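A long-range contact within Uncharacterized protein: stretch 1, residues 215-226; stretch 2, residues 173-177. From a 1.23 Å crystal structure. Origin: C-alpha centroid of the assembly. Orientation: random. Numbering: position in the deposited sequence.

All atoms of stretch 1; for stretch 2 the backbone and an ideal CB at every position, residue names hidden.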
# COMPACT_ATOMS: atom_id res chain seq x y z
N ARG A 215 1.19 -2.24 -19.41
CA ARG A 215 0.10 -1.78 -20.32
C ARG A 215 -1.05 -1.16 -19.51
O ARG A 215 -2.20 -1.30 -19.93
CB ARG A 215 -0.36 -2.90 -21.25
CG ARG A 215 0.77 -3.54 -22.05
CD ARG A 215 0.34 -4.84 -22.69
NE ARG A 215 1.04 -5.09 -23.94
CZ ARG A 215 0.74 -6.08 -24.77
NH1 ARG A 215 -0.24 -6.91 -24.48
NH2 ARG A 215 1.42 -6.22 -25.89
N ARG A 216 -0.72 -0.48 -18.42
CA ARG A 216 -1.72 0.18 -17.57
C ARG A 216 -1.71 1.68 -17.81
O ARG A 216 -0.66 2.31 -17.79
CB ARG A 216 -1.38 -0.06 -16.09
CG ARG A 216 -1.58 -1.49 -15.63
CD ARG A 216 -3.06 -1.80 -15.46
NE ARG A 216 -3.28 -3.12 -14.87
CZ ARG A 216 -3.32 -3.37 -13.57
NH1 ARG A 216 -3.14 -2.39 -12.69
NH2 ARG A 216 -3.53 -4.61 -13.14
N GLY A 217 -2.89 2.25 -18.01
CA GLY A 217 -2.97 3.68 -18.29
C GLY A 217 -2.78 3.98 -19.76
O GLY A 217 -2.99 3.12 -20.62
N THR A 218 -2.41 5.22 -20.05
CA THR A 218 -2.21 5.69 -21.41
C THR A 218 -0.86 6.40 -21.51
O THR A 218 -0.24 6.76 -20.51
CB THR A 218 -3.33 6.65 -21.84
OG1 THR A 218 -3.37 7.78 -20.95
CG2 THR A 218 -4.69 5.96 -21.82
N ARG A 219 -0.41 6.61 -22.74
CA ARG A 219 0.77 7.42 -22.96
C ARG A 219 0.37 8.68 -23.72
O ARG A 219 -0.61 8.66 -24.47
CB ARG A 219 1.83 6.64 -23.75
CG ARG A 219 1.33 6.07 -25.07
CD ARG A 219 2.47 5.57 -25.94
NE ARG A 219 3.29 4.56 -25.29
CZ ARG A 219 2.96 3.28 -25.21
NH1 ARG A 219 1.83 2.83 -25.73
NH2 ARG A 219 3.78 2.42 -24.60
N PRO A 220 1.09 9.79 -23.54
CA PRO A 220 2.25 9.97 -22.66
C PRO A 220 1.82 10.32 -21.25
O PRO A 220 0.64 10.56 -21.00
CB PRO A 220 2.94 11.18 -23.28
CG PRO A 220 1.80 12.01 -23.77
CD PRO A 220 0.81 11.01 -24.32
N LEU A 221 2.77 10.31 -20.33
CA LEU A 221 2.54 10.85 -19.00
C LEU A 221 2.51 12.37 -19.09
O LEU A 221 3.43 12.98 -19.64
CB LEU A 221 3.68 10.42 -18.07
CG LEU A 221 3.74 11.10 -16.71
CD1 LEU A 221 2.46 10.82 -15.95
CD2 LEU A 221 4.98 10.69 -15.91
N ARG A 222 1.45 12.97 -18.57
CA ARG A 222 1.34 14.42 -18.48
C ARG A 222 1.16 14.79 -17.02
O ARG A 222 0.46 14.11 -16.27
CB ARG A 222 0.15 14.93 -19.28
CG ARG A 222 0.19 14.54 -20.74
CD ARG A 222 -0.97 15.17 -21.50
NE ARG A 222 -0.75 15.09 -22.94
CZ ARG A 222 -1.35 14.20 -23.72
NH1 ARG A 222 -2.19 13.32 -23.21
NH2 ARG A 222 -1.09 14.19 -25.02
N VAL A 223 1.78 15.90 -16.61
CA VAL A 223 1.69 16.26 -15.20
C VAL A 223 0.26 16.57 -14.80
O VAL A 223 -0.14 16.35 -13.64
CB VAL A 223 2.68 17.38 -14.85
CG1 VAL A 223 2.64 17.66 -13.38
CG2 VAL A 223 4.09 16.99 -15.27
N GLU A 224 -0.56 17.06 -15.74
CA GLU A 224 -1.97 17.31 -15.46
C GLU A 224 -2.73 16.04 -15.10
O GLU A 224 -3.80 16.13 -14.50
CB GLU A 224 -2.64 17.97 -16.66
CG GLU A 224 -2.17 19.38 -16.94
CD GLU A 224 -0.87 19.42 -17.74
OE1 GLU A 224 -0.41 18.35 -18.20
OE2 GLU A 224 -0.32 20.54 -17.89
N ASP A 225 -2.21 14.86 -15.48
CA ASP A 225 -2.84 13.62 -15.06
C ASP A 225 -3.01 13.56 -13.54
O ASP A 225 -3.96 12.95 -13.04
CB ASP A 225 -2.00 12.41 -15.49
CG ASP A 225 -1.82 12.30 -17.00
OD1 ASP A 225 -2.52 12.98 -17.77
OD2 ASP A 225 -0.95 11.50 -17.42
N VAL A 226 -2.10 14.19 -12.80
CA VAL A 226 -2.17 14.25 -11.35
C VAL A 226 -2.64 15.62 -10.86
O VAL A 226 -3.38 15.71 -9.89
CB VAL A 226 -0.81 13.87 -10.73
CG1 VAL A 226 -0.77 14.20 -9.24
CG2 VAL A 226 -0.50 12.41 -10.97
N UNK A 173 -0.28 5.36 -9.40
CA UNK A 173 -1.65 4.88 -9.56
C UNK A 173 -2.63 6.04 -9.69
O UNK A 173 -3.56 5.98 -10.51
CB UNK A 173 -2.04 3.99 -8.38
N UNK A 174 -2.44 7.10 -8.89
CA UNK A 174 -3.30 8.28 -8.96
C UNK A 174 -3.34 8.84 -10.36
O UNK A 174 -4.39 9.35 -10.80
CB UNK A 174 -2.82 9.36 -7.98
N UNK A 175 -2.23 8.75 -11.09
CA UNK A 175 -2.15 9.25 -12.45
C UNK A 175 -3.08 8.48 -13.38
O UNK A 175 -3.51 9.02 -14.42
CB UNK A 175 -0.71 9.17 -12.96
N UNK A 176 -3.37 7.23 -13.06
CA UNK A 176 -4.18 6.36 -13.92
C UNK A 176 -5.64 6.33 -13.51
O UNK A 176 -6.52 6.35 -14.38
CB UNK A 176 -3.62 4.94 -13.90
N UNK A 177 -5.92 6.27 -12.21
CA UNK A 177 -7.28 6.16 -11.70
C UNK A 177 -7.35 6.87 -10.35
O UNK A 177 -6.43 6.78 -9.54
CB UNK A 177 -7.71 4.70 -11.58

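Position 173 lies in the last part of a helix, with helical backbone angles, and its ideal CB has no atom of stretch 1 within 5.5 Å. Stretch 1 therefore sets no requirement, and almost any residue tolerated in a helix would serve. The deposited residue is Arg-173, whose guanidinium is hydrogen-bonded elsewhere in the structure. Its carbonyl O does local work, accepting hydrogen bonds from the backbone N of 176 (2.8 Å) and of 177 (2.9 Å).

At position 174 the CA-to-CB bond points sideways, and the nearest visible feature is the methyl CG2 of Val-226, 4.9 Å from the ideal CB. That gap is too wide for a small side chain to close, but a longer apolar one, such as leucine, methionine, phenylalanine or tyrosine, could turn onto the valine. The deposited residue is Tyr-174. With chi1 in the t well, the ring comes nearer to stretch 1 than its CA-to-CB bond alone would suggest, and CD2 packs against Val-226 CG1 at 3.8 Å. The carbonyl O of Val-226 lies at the ring edge, near its plane, 3.8 Å from Tyr-174 CE2, where the weakly positive ring hydrogens face it.

Position 175 has the richest surroundings. Its ideal CB is 3.8 Å from Val-226 CG2, 4.3 Å from Asp-225 CB and 4.7 Å from Leu-221 CD1, so the root of the side chain should be aliphatic. Farther out stand the carboxylate of Asp-225 and the carbonyl oxygens of Thr-218 and Pro-220, all acceptors. Lysine could bring a positive charge here, but its single amino group could not spread donors as widely as a guanidinium. The deposited residue is Arg-175. Its CB lies 3.8 Å from Val-226 CG2 and its CG 3.6 Å from Leu-221 CD1. At the edge of the guanidinium, Asp-225 OD2 accepts hydrogen bonds from Arg-175 NE (2.8 Å) and NH1 (3.0 Å) within a salt bridge, while Thr-218 O accepts from Arg-175 NH1 (2.7 Å) and NH2 (2.9 Å). The same OD2 of Asp-225 takes a hydrogen bond from Arg-222 N at 3.0 Å, so the carboxylate also ties the preceding loop, at Arg-222, to the helix that holds Asp-225. A water accepts from Arg-175 NH2 (2.8 Å) and donates to Arg-216 O (2.9 Å). Gly-217 suits this neighbourhood: an ideal CB there would come within 2.9 Å of Arg-175 NH2, a clash.

Position 176 points its CB sideways, 4.6 Å from Gly-217 CA. The bare glycine backbone leaves room for a flexible chain to pass, and glutamine, glutamate or lysine could also lie there; the positive charge of Arg-216 would favour an acid. The deposited residue is nevertheless Arg-176. Its CD approaches Gly-217 N at 3.5 Å, and Arg-216 NH1 sits over one face of its guanidinium, 3.7 Å from Arg-176 NH2, a close approach of like charges.

Position 177 has an extended backbone and nothing of stretch 1 within 5.5 Å of its ideal CB. Many residues would fit, beta-branched ones comfortably; the deposited one is Val-177.

Stretch 2 173-177: RYRRV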
# COMPACT_ATOMS: atom_id res chain seq x y z
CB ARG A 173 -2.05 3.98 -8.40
CG ARG A 173 -3.49 3.50 -8.55
CD ARG A 173 -3.70 2.18 -7.85
NE ARG A 173 -3.74 2.37 -6.41
CZ ARG A 173 -3.66 1.37 -5.53
NH1 ARG A 173 -3.53 0.12 -5.96
NH2 ARG A 173 -3.71 1.63 -4.23
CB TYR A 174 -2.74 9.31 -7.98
CG TYR A 174 -3.64 10.45 -7.58
CD1 TYR A 174 -4.69 10.27 -6.70
CD2 TYR A 174 -3.37 11.73 -8.02
CE1 TYR A 174 -5.49 11.34 -6.30
CE2 TYR A 174 -4.15 12.80 -7.64
CZ TYR A 174 -5.20 12.60 -6.79
OH TYR A 174 -5.97 13.68 -6.42
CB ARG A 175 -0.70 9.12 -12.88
CG ARG A 175 -0.42 9.47 -14.27
CD ARG A 175 -0.47 8.27 -15.20
NE ARG A 175 -0.57 8.84 -16.51
CZ ARG A 175 -0.47 8.17 -17.64
NH1 ARG A 175 -0.56 8.84 -18.78
NH2 ARG A 175 -0.25 6.86 -17.65
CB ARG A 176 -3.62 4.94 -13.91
CG ARG A 176 -4.56 3.92 -14.58
CD ARG A 176 -3.95 2.54 -14.66
NE ARG A 176 -3.82 1.94 -13.33
CZ ARG A 176 -4.80 1.29 -12.71
NH1 ARG A 176 -5.99 1.13 -13.28
NH2 ARG A 176 -4.58 0.79 -11.50
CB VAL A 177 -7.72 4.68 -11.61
CG1 VAL A 177 -6.83 3.91 -10.64
CG2 VAL A 177 -9.17 4.58 -11.20
O HOH W 1 -0.33 4.54 -16.01
O HOH W 2 -5.92 11.18 -14.95
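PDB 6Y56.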